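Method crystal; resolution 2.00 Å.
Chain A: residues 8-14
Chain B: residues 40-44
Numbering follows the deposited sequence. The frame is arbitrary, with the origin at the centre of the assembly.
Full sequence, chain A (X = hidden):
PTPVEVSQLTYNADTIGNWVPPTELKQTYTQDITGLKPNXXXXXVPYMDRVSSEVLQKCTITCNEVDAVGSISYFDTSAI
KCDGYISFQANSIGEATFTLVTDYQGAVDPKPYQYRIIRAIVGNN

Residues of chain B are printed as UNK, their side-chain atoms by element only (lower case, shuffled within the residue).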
# COMPACT_ATOMS: atom_id res chain seq x y z
N GLN A 8 -14.48 -1.73 18.68
CA GLN A 8 -13.86 -3.06 18.48
C GLN A 8 -12.84 -2.88 17.29
O GLN A 8 -11.80 -2.25 17.48
CB GLN A 8 -14.86 -4.20 18.12
CG GLN A 8 -15.78 -4.72 19.19
CD GLN A 8 -15.09 -5.23 20.44
OE1 GLN A 8 -13.90 -4.96 20.70
NE2 GLN A 8 -15.85 -5.96 21.25
N LEU A 9 -13.14 -3.42 16.10
CA LEU A 9 -12.09 -3.49 15.04
C LEU A 9 -11.49 -2.11 14.70
O LEU A 9 -12.22 -1.22 14.29
CB LEU A 9 -12.66 -4.14 13.80
CG LEU A 9 -11.75 -4.20 12.62
CD1 LEU A 9 -10.55 -5.05 12.94
CD2 LEU A 9 -12.49 -4.84 11.48
N THR A 10 -10.17 -1.92 14.89
CA THR A 10 -9.49 -0.79 14.25
C THR A 10 -8.23 -1.34 13.51
O THR A 10 -7.85 -2.47 13.71
CB THR A 10 -9.10 0.26 15.27
OG1 THR A 10 -8.21 -0.33 16.19
CG2 THR A 10 -10.32 0.76 16.06
N TYR A 11 -7.65 -0.54 12.62
CA TYR A 11 -6.45 -1.00 11.94
C TYR A 11 -5.29 -0.24 12.53
O TYR A 11 -5.40 0.94 12.76
CB TYR A 11 -6.57 -0.74 10.46
CG TYR A 11 -7.63 -1.57 9.80
CD1 TYR A 11 -7.39 -2.87 9.39
CD2 TYR A 11 -8.86 -1.00 9.51
CE1 TYR A 11 -8.38 -3.59 8.75
CE2 TYR A 11 -9.86 -1.73 8.89
CZ TYR A 11 -9.64 -3.00 8.51
OH TYR A 11 -10.61 -3.68 7.82
N ASN A 12 -4.18 -0.87 12.77
CA ASN A 12 -2.93 -0.08 12.87
C ASN A 12 -2.15 -0.25 11.54
O ASN A 12 -1.92 -1.39 11.10
CB ASN A 12 -2.08 -0.58 14.00
CG ASN A 12 -0.77 0.19 14.15
OD1 ASN A 12 -0.61 1.43 13.86
ND2 ASN A 12 0.19 -0.51 14.65
N ALA A 13 -1.76 0.86 10.95
CA ALA A 13 -1.00 0.91 9.68
C ALA A 13 0.21 1.81 9.78
O ALA A 13 0.78 2.22 8.76
CB ALA A 13 -1.96 1.36 8.57
N ASP A 14 0.72 2.08 10.99
CA ASP A 14 1.85 3.00 11.10
C ASP A 14 3.21 2.29 11.19
O ASP A 14 4.21 2.98 11.22
CB ASP A 14 1.69 3.98 12.29
CG ASP A 14 0.52 4.95 12.11
OD1 ASP A 14 0.39 5.65 11.04
OD2 ASP A 14 -0.26 5.00 13.08
N UNK B 40 -18.95 -1.60 7.59
CA UNK B 40 -17.63 -2.22 7.80
C UNK B 40 -16.48 -1.20 7.87
O UNK B 40 -16.57 -0.06 7.37
c UNK B 40 -17.37 -3.31 6.78
o UNK B 40 -18.18 -4.47 7.07
N UNK B 41 -15.38 -1.65 8.49
CA UNK B 41 -14.18 -0.86 8.66
C UNK B 41 -13.16 -1.36 7.62
O UNK B 41 -12.96 -2.60 7.42
c UNK B 41 -13.57 -1.03 10.03
n UNK B 41 -14.47 0.52 13.86
c UNK B 41 -14.84 0.57 11.39
c UNK B 41 -14.50 -0.84 11.23
c UNK B 41 -15.45 0.78 12.77
N UNK B 42 -12.59 -0.39 6.93
CA UNK B 42 -11.65 -0.64 5.85
C UNK B 42 -10.41 0.25 6.04
O UNK B 42 -10.40 1.23 6.76
c UNK B 42 -13.43 -2.08 3.45
c UNK B 42 -14.58 -2.76 3.14
c UNK B 42 -15.83 -1.11 4.27
c UNK B 42 -13.47 -0.93 4.17
c UNK B 42 -14.70 -0.43 4.61
c UNK B 42 -12.24 -0.23 4.53
c UNK B 42 -15.78 -2.25 3.54
N UNK B 43 -9.39 -0.08 5.28
CA UNK B 43 -8.28 0.85 5.07
C UNK B 43 -7.97 0.91 3.62
O UNK B 43 -7.87 -0.16 2.98
c UNK B 43 -5.94 1.47 5.77
c UNK B 43 -4.95 1.25 6.89
c UNK B 43 -6.66 -0.95 5.72
c UNK B 43 -7.10 0.47 5.93
N UNK B 44 -7.84 2.13 3.11
CA UNK B 44 -7.48 2.32 1.67
C UNK B 44 -6.04 2.76 1.61
O UNK B 44 -5.62 3.56 2.41
c UNK B 44 -8.56 4.59 1.61
c UNK B 44 -8.10 3.53 -0.48
c UNK B 44 -9.32 4.15 -1.22
c UNK B 44 -8.45 3.27 0.95

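Position 40 of chain B carries two side-chain atoms, one carbon followed by one oxygen. The CA-to-CB bond points sideways and the side chain makes no contact with the chain A stretch, so no contact helps to identify it. A single carbon bearing a hydroxyl oxygen is serine, Ser B40. Its hydroxyl is hydrogen-bonded elsewhere in the structure.

Position 41 has five side-chain atoms, four carbons in a row and a terminal nitrogen. The CA-to-CB bond points toward the chain A stretch, and the side chain runs up beside Leu A9. Its nitrogen lies 2.9 Å from the backbone O of Leu A9. Closer to the backbone, its CB is 4.2 Å from CD2 of Leu A9 and 3.9 Å from CE2 of Tyr A11. An unbranched four-carbon chain ending in nitrogen is lysine, Lys B41. Its NZ donates a hydrogen bond to O of Leu A9. Its own backbone O accepts a hydrogen bond from OH of Tyr A11, at 2.6 Å.

Position 42 has seven side-chain carbons: one, then a ring of six. No heteroatom is attached to the ring. The CA-to-CB bond points away from the chain A stretch, and the side chain makes no contact with it. The contact here is through the backbone, with C of this residue 3.5 Å from CE2 of Tyr A11. The bare six-carbon ring identifies phenylalanine, Phe B42.

Position 43 has four side-chain carbons, forked at the first, with one arm two carbons long. The CA-to-CB bond points toward the chain A stretch. The short arm covers a face of the Tyr A11 ring, and the long arm reaches CB of Ala A13. This branching is isoleucine, Ile B43. Its CG2 makes a CH-pi contact, 4.2 Å from the centroid of the Tyr A11 ring and 9° off the ring normal. Its CD1 is 3.4 Å from CB of Ala A13.

Position 44 repeats the same four-carbon fork. It is out of reach of the chain A stretch. It is isoleucine, Ile B44.

The two strands run roughly parallel, their directions 22° apart and their axes 7.6 Å apart at closest approach. Contact is made mainly by side chains from alternate positions: Leu A9, Tyr A11 and Ala A13 face Lys B41 and Ile B43. Two hydrogen bonds, each from a side chain to a backbone oxygen, run in opposite directions between the chains. Beside them, Tyr A11 and Ala A13 pack against Ile B43. The stretches bury 328 Å² in total.

Chain B, residues 40-44: SKFII
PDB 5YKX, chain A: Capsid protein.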